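Local coordinates for alpha-glucosidase YIHQ (Escherichia coli, PDB 5AEG), which hydrolyses sulfoquinovosyl diacylglycerides and simpler sulfoquinovosides, releasing sulfoquinovose for sulfoglycolysis, at residues A287-W290 with S291-M295; E388-K392 with N393-L397; M587-L590 with F591-Y594; S485-P488 with A489-L493. All coordinates share one frame; numbering follows the deposited sequence.

Interaction 1 (A287-W290 with S291-M295); sequences AQDW and SGIRM
S291 lays its CB over one face of the W290 indole, a CH-pi contact of 4.0 Å from S291 CB to the centroid of the five-membered ring. The first torsion of W290 (chi1 76°), with CG between backbone N and carbonyl carbon, sets the indole beside the S291 backbone N. S291 OG bonds the carbonyl of M303, while W290 NE1 is used by Y333 O. Next, G292 N closes a type I turn on D289 O at 2.8 Å, its N-H reaching the oxygen from above the carbonyl plane. Glycine suits this place because at phi 105° a CB would press on the preceding carbonyl oxygen. I293 opens the strand and runs alongside D289, pointing the same way, its CG1 lying 3.8 Å from D289 OD2. That carboxylate is buried, and its oxygens are satisfied by Y313 OH and the backbone N of G263. Q288, which binds the sulfolipid substrate, lies in the overlapping type I turn from A287 to W290 and bonds Q262. The turn leads from barrel strand 282-286 into the hairpin of strands 293-296 and 299-302, with W290 packed on F330 and A332 of strand 329-334.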
loop_
_atom_site.group_PDB
_atom_site.type_symbol
_atom_site.label_atom_id
_atom_site.label_comp_id
_atom_site.label_asym_id
_atom_site.label_seq_id
_atom_site.Cartn_x
_atom_site.Cartn_y
_atom_site.Cartn_z
ATOM N N ALA A 287 5.564 1.725 20.492
ATOM C CA ALA A 287 5.262 2.942 21.250
ATOM C C ALA A 287 5.647 4.134 20.381
ATOM O O ALA A 287 6.833 4.574 20.340
ATOM C CB ALA A 287 6.081 2.966 22.567
ATOM N N GLN A 288 4.682 4.661 19.664
ATOM C CA GLN A 288 5.002 5.765 18.750
ATOM C C GLN A 288 5.412 7.103 19.463
ATOM O O GLN A 288 6.021 7.973 18.791
ATOM C CB GLN A 288 3.894 5.999 17.758
ATOM C CG GLN A 288 2.561 6.443 18.348
ATOM C CD GLN A 288 1.545 6.828 17.275
ATOM O OE1 GLN A 288 1.846 6.830 16.068
ATOM N NE2 GLN A 288 0.374 7.303 17.742
ATOM N N ASP A 289 5.054 7.236 20.745
ATOM C CA ASP A 289 5.476 8.412 21.565
ATOM C C ASP A 289 6.839 8.286 22.250
ATOM O O ASP A 289 7.110 9.111 23.132
ATOM C CB ASP A 289 4.346 8.849 22.588
ATOM C CG ASP A 289 4.051 7.835 23.611
ATOM O OD1 ASP A 289 4.291 6.641 23.317
ATOM O OD2 ASP A 289 3.631 8.188 24.743
ATOM N N TRP A 290 7.706 7.384 21.752
ATOM C CA TRP A 290 9.053 7.199 22.182
ATOM C C TRP A 290 9.907 8.482 22.189
ATOM O O TRP A 290 10.854 8.593 22.977
ATOM C CB TRP A 290 9.743 6.129 21.382
ATOM C CG TRP A 290 10.147 6.592 20.025
ATOM C CD1 TRP A 290 9.305 6.987 19.027
ATOM C CD2 TRP A 290 11.473 6.814 19.546
ATOM N NE1 TRP A 290 10.037 7.408 17.955
ATOM C CE2 TRP A 290 11.364 7.343 18.253
ATOM C CE3 TRP A 290 12.744 6.641 20.096
ATOM C CZ2 TRP A 290 12.504 7.663 17.448
ATOM C CZ3 TRP A 290 13.887 6.933 19.296
ATOM C CH2 TRP A 290 13.730 7.457 17.987
ATOM N N SER A 291 9.513 9.408 21.343
ATOM C CA SER A 291 10.135 10.712 21.095
ATOM C C SER A 291 9.465 11.838 21.886
ATOM O O SER A 291 9.908 12.981 21.872
ATOM C CB SER A 291 10.078 10.940 19.539
ATOM O OG SER A 291 8.722 11.120 19.087
ATOM N N GLY A 292 8.475 11.543 22.698
ATOM C CA GLY A 292 7.712 12.565 23.413
ATOM C C GLY A 292 6.340 12.850 22.875
ATOM O O GLY A 292 5.898 12.262 21.848
ATOM N N ILE A 293 5.618 13.595 23.700
ATOM C CA ILE A 293 4.230 13.927 23.551
ATOM C C ILE A 293 4.164 15.430 23.407
ATOM O O ILE A 293 4.727 16.239 24.239
ATOM C CB ILE A 293 3.418 13.535 24.775
ATOM C CG1 ILE A 293 3.443 12.025 24.992
ATOM C CG2 ILE A 293 1.994 14.053 24.638
ATOM C CD1 ILE A 293 2.799 11.618 26.323
ATOM N N ARG A 294 3.479 15.814 22.346
ATOM C CA ARG A 294 3.136 17.217 22.063
ATOM C C ARG A 294 1.652 17.400 22.313
ATOM O O ARG A 294 0.785 16.741 21.684
ATOM C CB ARG A 294 3.550 17.570 20.641
ATOM C CG ARG A 294 3.081 18.977 20.241
ATOM C CD ARG A 294 4.213 19.926 20.269
ATOM N NE ARG A 294 5.196 19.656 19.236
ATOM C CZ ARG A 294 6.281 20.377 19.099
ATOM N NH1 ARG A 294 6.551 21.397 19.949
ATOM N NH2 ARG A 294 7.141 20.078 18.144
ATOM N N MET A 295 1.323 18.293 23.246
ATOM C CA MET A 295 -0.046 18.736 23.441
ATOM C C MET A 295 -0.562 19.674 22.317
ATOM O O MET A 295 0.132 20.623 21.923
ATOM C CB MET A 295 -0.114 19.456 24.774
ATOM C CG MET A 295 -1.400 19.270 25.455
ATOM S SD MET A 295 -1.577 17.480 25.822
ATOM C CE MET A 295 -3.341 17.689 25.792
#

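Interaction 2 (E388-K392 with N393-L397); sequences EVIKK and NMIEL
V389 meets N393 one helical turn on: V389 CG1 comes within 3.9 Å of N393 ND2, and N393 N bonds V389 O. N393 ND2 bonds W306 O, which holds the amide. With an alanine in place of N393 the amide is gone, and W306 O would probably be left without this donor and a gap opened beside V389 CG1. I390 O accepts two bonds, M394 N from above its carbonyl plane and I395 N nearly along the C=O axis at 3.1 Å. K391 repeats the wider spacing, its O receiving E396 N at 3.0 Å, and its CG lies beside I395 CD1, the two side chains pointing the same way; its NZ pairs with E388 OE2 and with E443. K392 has CG anti to the backbone N (chi1 156°), then bends at chi2, chi3 and chi4. These bends carry the chain across E396, and K392 NZ reaches E396 OE1 at 2.6 Å, from above the carboxylate plane. The helix is an amphipathic outer one of the (beta/alpha)8 barrel, with I390, M394 and I395 on W402 of strand 401-404, and its i to i+5 bonds define a pi-type turn.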
loop_
_atom_site.group_PDB
_atom_site.type_symbol
_atom_site.label_atom_id
_atom_site.label_comp_id
_atom_site.label_asym_id
_atom_site.label_seq_id
_atom_site.Cartn_x
_atom_site.Cartn_y
_atom_site.Cartn_z
ATOM N N GLU A 388 21.424 8.318 8.797
ATOM C CA GLU A 388 22.200 8.216 10.058
ATOM C C GLU A 388 21.385 8.468 11.264
ATOM O O GLU A 388 21.620 7.857 12.320
ATOM C CB GLU A 388 23.459 9.167 10.083
ATOM C CG GLU A 388 24.505 8.743 9.047
ATOM C CD GLU A 388 25.077 7.334 9.229
ATOM O OE1 GLU A 388 25.399 7.027 10.408
ATOM O OE2 GLU A 388 25.214 6.546 8.217
ATOM N N VAL A 389 20.426 9.362 11.141
ATOM C CA VAL A 389 19.471 9.540 12.208
ATOM C C VAL A 389 18.813 8.188 12.523
ATOM O O VAL A 389 18.712 7.827 13.694
ATOM C CB VAL A 389 18.399 10.595 11.879
ATOM C CG1 VAL A 389 17.248 10.558 12.856
ATOM C CG2 VAL A 389 18.994 12.009 11.891
ATOM N N ILE A 390 18.346 7.481 11.495
ATOM C CA ILE A 390 17.726 6.186 11.709
ATOM C C ILE A 390 18.717 5.256 12.371
ATOM O O ILE A 390 18.383 4.587 13.361
ATOM C CB ILE A 390 17.137 5.555 10.382
ATOM C CG1 ILE A 390 15.938 6.379 9.865
ATOM C CG2 ILE A 390 16.573 4.159 10.659
ATOM C CD1 ILE A 390 15.586 6.148 8.386
ATOM N N LYS A 391 19.939 5.193 11.844
ATOM C CA LYS A 391 20.931 4.234 12.359
ATOM C C LYS A 391 21.330 4.498 13.798
ATOM O O LYS A 391 21.381 3.582 14.582
ATOM C CB LYS A 391 22.166 4.180 11.463
ATOM C CG LYS A 391 21.857 3.451 10.184
ATOM C CD LYS A 391 22.760 3.842 9.038
ATOM C CE LYS A 391 24.212 3.625 9.326
ATOM N NZ LYS A 391 24.906 3.941 8.018
ATOM N N LYS A 392 21.547 5.763 14.140
ATOM C CA LYS A 392 22.094 6.113 15.439
ATOM C C LYS A 392 20.990 6.224 16.485
ATOM O O LYS A 392 21.195 5.755 17.643
ATOM C CB LYS A 392 22.951 7.379 15.343
ATOM C CG LYS A 392 23.150 8.231 16.600
ATOM C CD LYS A 392 24.602 8.325 17.112
ATOM C CE LYS A 392 25.198 6.971 17.532
ATOM N NZ LYS A 392 24.351 6.156 18.478
ATOM N N ASN A 393 19.810 6.737 16.108
ATOM C CA ASN A 393 18.791 7.012 17.091
ATOM C C ASN A 393 17.756 5.868 17.319
ATOM O O ASN A 393 17.137 5.797 18.370
ATOM C CB ASN A 393 18.119 8.352 16.756
ATOM C CG ASN A 393 19.074 9.560 16.893
ATOM O OD1 ASN A 393 20.176 9.409 17.264
ATOM N ND2 ASN A 393 18.644 10.697 16.511
ATOM N N MET A 394 17.625 4.969 16.352
ATOM C CA MET A 394 16.668 3.831 16.438
ATOM C C MET A 394 17.388 2.506 16.449
ATOM O O MET A 394 17.199 1.701 17.347
ATOM C CB MET A 394 15.641 3.902 15.311
ATOM C CG MET A 394 15.124 5.342 15.113
ATOM S SD MET A 394 13.847 5.620 13.795
ATOM C CE MET A 394 12.685 4.745 14.702
ATOM N N ILE A 395 18.210 2.250 15.451
ATOM C CA ILE A 395 18.854 0.923 15.380
ATOM C C ILE A 395 19.827 0.721 16.532
ATOM O O ILE A 395 19.770 -0.298 17.202
ATOM C CB ILE A 395 19.615 0.685 14.034
ATOM C CG1 ILE A 395 18.586 0.674 12.862
ATOM C CG2 ILE A 395 20.351 -0.643 14.098
ATOM C CD1 ILE A 395 19.105 0.676 11.429
ATOM N N GLU A 396 20.698 1.701 16.766
ATOM C CA GLU A 396 21.638 1.616 17.889
ATOM C C GLU A 396 20.978 1.663 19.242
ATOM O O GLU A 396 21.532 1.127 20.138
ATOM C CB GLU A 396 22.790 2.635 17.745
ATOM C CG GLU A 396 23.781 2.136 16.714
ATOM C CD GLU A 396 24.948 3.093 16.464
ATOM O OE1 GLU A 396 25.267 3.946 17.341
ATOM O OE2 GLU A 396 25.532 2.986 15.361
ATOM N N LEU A 397 19.775 2.253 19.381
ATOM C CA LEU A 397 19.045 2.209 20.609
ATOM C C LEU A 397 18.560 0.788 20.892
ATOM O O LEU A 397 18.217 0.450 22.020
ATOM C CB LEU A 397 17.894 3.193 20.541
ATOM C CG LEU A 397 16.909 3.311 21.728
ATOM C CD1 LEU A 397 17.517 3.897 22.965
ATOM C CD2 LEU A 397 15.735 4.156 21.342
#

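Interaction 3 (M587-L590 with F591-Y594); sequences MRPL and FLHY
R588 and H593 carry the polar side-chain contact: R588 NH1 donates to H593 NE2 at 3.0 Å with an N-H angle of 153°. The acceptor lies in the guanidinium plane, whereas R588 NH1 lies 20° out of the imidazole plane, and the two planes are turned 44° apart. An extended chain from CG to NE carries the guanidinium there, and R588 NE bonds P585 O, which helps fix its rotation. A leucine in place of R588 would probably leave both H593 NE2 and P585 O without their donor and let the imidazole turn more freely. Backbone bonds close the bend. L592 N reaches P589 O at 3.1 Å, and L590 O is gripped twice, by H593 N from above its carbonyl plane and by Y594 N within that plane. Among apolar contacts, P589 CB sits over one face of F591, 3.8 Å from the ring centroid, a CH-pi contact, while P589 CD meets L592 CG at 3.9 Å. L592 CD1 packs across R588 CB. Two overlapping i to i+3 bonds and an i to i+4 bond to the same L590 O make a tight, helix-like bend leaving edge strand 587-588 of the antiparallel sheet in the C-terminal domain.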
loop_
_atom_site.group_PDB
_atom_site.type_symbol
_atom_site.label_atom_id
_atom_site.label_comp_id
_atom_site.label_asym_id
_atom_site.label_seq_id
_atom_site.Cartn_x
_atom_site.Cartn_y
_atom_site.Cartn_z
ATOM N N MET A 587 -1.111 -12.998 0.978
ATOM C CA MET A 587 -2.524 -13.000 0.867
ATOM C C MET A 587 -2.831 -12.894 -0.617
ATOM O O MET A 587 -2.393 -11.974 -1.284
ATOM C CB MET A 587 -3.135 -11.797 1.646
ATOM C CG MET A 587 -2.934 -11.908 3.106
ATOM S SD MET A 587 -3.177 -10.335 4.053
ATOM C CE MET A 587 -4.900 -10.045 3.844
ATOM N N ARG A 588 -3.580 -13.887 -1.111
ATOM C CA ARG A 588 -3.741 -14.086 -2.531
ATOM C C ARG A 588 -5.163 -13.976 -3.031
ATOM O O ARG A 588 -6.126 -14.535 -2.415
ATOM C CB ARG A 588 -3.221 -15.532 -2.854
ATOM C CG ARG A 588 -1.785 -15.736 -2.447
ATOM C CD ARG A 588 -1.276 -17.172 -2.653
ATOM N NE ARG A 588 -0.020 -17.400 -1.984
ATOM C CZ ARG A 588 0.631 -18.574 -1.953
ATOM N NH1 ARG A 588 0.150 -19.650 -2.588
ATOM N NH2 ARG A 588 1.753 -18.713 -1.270
ATOM N N PRO A 589 -5.353 -13.388 -4.231
ATOM C CA PRO A 589 -6.614 -13.404 -4.917
ATOM C C PRO A 589 -6.943 -14.885 -5.248
ATOM O O PRO A 589 -6.002 -15.611 -5.553
ATOM C CB PRO A 589 -6.320 -12.608 -6.203
ATOM C CG PRO A 589 -5.139 -11.756 -5.851
ATOM C CD PRO A 589 -4.333 -12.592 -4.941
ATOM N N LEU A 590 -8.190 -15.290 -5.117
ATOM C CA LEU A 590 -8.547 -16.740 -5.334
ATOM C C LEU A 590 -8.177 -17.213 -6.787
ATOM O O LEU A 590 -7.823 -18.395 -6.989
ATOM C CB LEU A 590 -9.968 -16.998 -5.102
ATOM C CG LEU A 590 -10.358 -17.428 -3.666
ATOM C CD1 LEU A 590 -10.114 -16.372 -2.574
ATOM C CD2 LEU A 590 -11.779 -17.902 -3.603
ATOM N N PHE A 591 -8.170 -16.286 -7.738
ATOM C CA PHE A 591 -7.908 -16.639 -9.141
ATOM C C PHE A 591 -6.450 -16.958 -9.365
ATOM O O PHE A 591 -6.155 -17.536 -10.371
ATOM C CB PHE A 591 -8.499 -15.625 -10.113
ATOM C CG PHE A 591 -7.961 -14.227 -9.958
ATOM C CD1 PHE A 591 -6.694 -13.907 -10.369
ATOM C CD2 PHE A 591 -8.731 -13.280 -9.393
ATOM C CE1 PHE A 591 -6.223 -12.589 -10.258
ATOM C CE2 PHE A 591 -8.266 -11.978 -9.231
ATOM C CZ PHE A 591 -7.036 -11.632 -9.694
ATOM N N LEU A 592 -5.532 -16.703 -8.415
ATOM C CA LEU A 592 -4.186 -17.187 -8.554
ATOM C C LEU A 592 -4.145 -18.744 -8.584
ATOM O O LEU A 592 -3.224 -19.330 -9.224
ATOM C CB LEU A 592 -3.243 -16.750 -7.485
ATOM C CG LEU A 592 -2.894 -15.265 -7.334
ATOM C CD1 LEU A 592 -1.707 -15.056 -6.434
ATOM C CD2 LEU A 592 -2.743 -14.584 -8.654
ATOM N N HIS A 593 -5.086 -19.364 -7.879
ATOM C CA HIS A 593 -5.109 -20.844 -7.763
ATOM C C HIS A 593 -6.309 -21.490 -8.365
ATOM O O HIS A 593 -6.316 -22.707 -8.428
ATOM C CB HIS A 593 -4.902 -21.293 -6.319
ATOM C CG HIS A 593 -3.606 -20.904 -5.772
ATOM N ND1 HIS A 593 -2.398 -21.343 -6.314
ATOM C CD2 HIS A 593 -3.280 -20.041 -4.761
ATOM C CE1 HIS A 593 -1.400 -20.801 -5.637
ATOM N NE2 HIS A 593 -1.914 -20.017 -4.684
ATOM N N TYR A 594 -7.358 -20.743 -8.735
ATOM C CA TYR A 594 -8.638 -21.235 -9.277
ATOM C C TYR A 594 -8.886 -20.424 -10.554
ATOM O O TYR A 594 -9.901 -19.835 -10.729
ATOM C CB TYR A 594 -9.825 -21.141 -8.234
ATOM C CG TYR A 594 -9.484 -21.964 -7.025
ATOM C CD1 TYR A 594 -9.785 -23.347 -6.990
ATOM C CD2 TYR A 594 -8.756 -21.435 -5.966
ATOM C CE1 TYR A 594 -9.334 -24.159 -5.933
ATOM C CE2 TYR A 594 -8.355 -22.225 -4.864
ATOM C CZ TYR A 594 -8.695 -23.578 -4.820
ATOM O OH TYR A 594 -8.240 -24.421 -3.836
#

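Interaction 4 (S485-P488 with A489-L493); sequences SVVP and AALSL
Helix 486-495 links the parallel barrel strands 468-469 and 501-505 in a beta-alpha-beta crossover, and its first turns are built by the contact between 485-488 and 489-493. The opening bond is weak, A489 N to S485 O at 3.3 Å, and regular i to i+4 pairing follows: A490 N meets V486 O at 2.9 Å, and L491 N approaches V487 O nearly end-on at 3.0 Å. P488, which has no amide hydrogen to give, fits in this first turn, and its own carbonyl is well used. S492 N donates to P488 O at 2.8 Å, tilted 22° from the carbonyl plane, and S492 OG lies 2.7 Å from the same oxygen. The serine hydroxyl sits between backbone N and carbonyl carbon (chi1 59°), folded back over the preceding turn, which brings OG close to A489 O as well. S492 OG also accepts from Q135 N.

In the (beta/alpha)8 barrel this helix is buried by neighbours. V487 and L491 lie side by side, pointing the same way, with V487 CG1 4.1 Å from L491 CD1, and both pack on Y607 of the C-terminal domain. V486 turns to H501 and S503 of strand 501-505 and to W524 and F527 of helix 518-528. The small CB of A489 rests 3.3 Å from V486 O and touches E134 and F136.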
loop_
_atom_site.group_PDB
_atom_site.type_symbol
_atom_site.label_atom_id
_atom_site.label_comp_id
_atom_site.label_asym_id
_atom_site.label_seq_id
_atom_site.Cartn_x
_atom_site.Cartn_y
_atom_site.Cartn_z
ATOM N N SER A 485 -12.404 -2.748 3.854
ATOM C CA SER A 485 -11.600 -2.063 2.863
ATOM C C SER A 485 -10.140 -2.568 2.864
ATOM O O SER A 485 -9.371 -2.358 1.881
ATOM C CB SER A 485 -11.741 -0.515 3.089
ATOM O OG SER A 485 -10.986 -0.132 4.241
ATOM N N VAL A 486 -9.712 -3.195 3.972
ATOM C CA VAL A 486 -8.370 -3.738 4.053
ATOM C C VAL A 486 -8.133 -4.894 3.025
ATOM O O VAL A 486 -7.005 -5.101 2.545
ATOM C CB VAL A 486 -8.034 -4.205 5.505
ATOM C CG1 VAL A 486 -6.651 -4.794 5.562
ATOM C CG2 VAL A 486 -8.213 -3.035 6.523
ATOM N N VAL A 487 -9.188 -5.657 2.749
ATOM C CA VAL A 487 -9.023 -6.787 1.830
ATOM C C VAL A 487 -8.718 -6.416 0.360
ATOM O O VAL A 487 -7.722 -6.852 -0.154
ATOM C CB VAL A 487 -10.173 -7.798 1.922
ATOM C CG1 VAL A 487 -9.846 -9.040 1.118
ATOM C CG2 VAL A 487 -10.396 -8.217 3.389
ATOM N N PRO A 488 -9.493 -5.519 -0.284
ATOM C CA PRO A 488 -9.034 -5.018 -1.583
ATOM C C PRO A 488 -7.699 -4.331 -1.522
ATOM O O PRO A 488 -6.919 -4.464 -2.459
ATOM C CB PRO A 488 -10.152 -4.099 -2.079
ATOM C CG PRO A 488 -11.055 -3.890 -0.923
ATOM C CD PRO A 488 -10.821 -5.041 0.057
ATOM N N ALA A 489 -7.359 -3.689 -0.393
ATOM C CA ALA A 489 -6.037 -3.089 -0.233
ATOM C C ALA A 489 -4.925 -4.134 -0.305
ATOM O O ALA A 489 -3.894 -3.962 -0.992
ATOM C CB ALA A 489 -6.034 -2.275 1.048
ATOM N N ALA A 490 -5.093 -5.255 0.402
ATOM C CA ALA A 490 -4.118 -6.337 0.326
ATOM C C ALA A 490 -3.999 -6.946 -1.098
ATOM O O ALA A 490 -2.908 -7.220 -1.568
ATOM C CB ALA A 490 -4.498 -7.453 1.253
ATOM N N LEU A 491 -5.138 -7.165 -1.722
ATOM C CA LEU A 491 -5.216 -7.910 -2.968
ATOM C C LEU A 491 -4.706 -7.059 -4.127
ATOM O O LEU A 491 -3.977 -7.569 -4.991
ATOM C CB LEU A 491 -6.589 -8.361 -3.291
ATOM C CG LEU A 491 -7.171 -9.397 -2.283
ATOM C CD1 LEU A 491 -8.585 -9.743 -2.666
ATOM C CD2 LEU A 491 -6.304 -10.643 -2.165
ATOM N N SER A 492 -5.099 -5.796 -4.160
ATOM C CA SER A 492 -4.553 -4.850 -5.147
ATOM C C SER A 492 -3.042 -4.770 -5.049
ATOM O O SER A 492 -2.300 -4.858 -6.063
ATOM C CB SER A 492 -5.229 -3.492 -4.965
ATOM O OG SER A 492 -5.033 -2.985 -3.659
ATOM N N LEU A 493 -2.521 -4.628 -3.834
ATOM C CA LEU A 493 -1.063 -4.631 -3.658
ATOM C C LEU A 493 -0.384 -5.919 -4.066
ATOM O O LEU A 493 0.687 -5.899 -4.727
ATOM C CB LEU A 493 -0.643 -4.267 -2.222
ATOM C CG LEU A 493 -0.650 -2.760 -2.003
ATOM C CD1 LEU A 493 -0.389 -2.398 -0.569
ATOM C CD2 LEU A 493 0.418 -2.062 -2.889
#

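How the interactions relate
Read from the N terminus, the four contacts follow in series, each joining residues close in sequence, in turns (1 and 3) or along helices (2 and 4), and none nests in or crosses another. Interaction 1 closes the turn after barrel strand 282-286, and interaction 2 falls some hundred residues later, on helix 380-395. These two touch: W290 CZ3 packs 3.6 Å from N393 O, and W290 CH2 meets M394 CG. Interaction 4 builds the start of helix 486-495 in the same barrel, its nearest atoms about 17 Å from interaction 1. Interaction 3 comes last, in the C-terminal domain, yet P589 N lies 3.6 Å from L491 CD2 of interaction 4, joining that domain to the barrel.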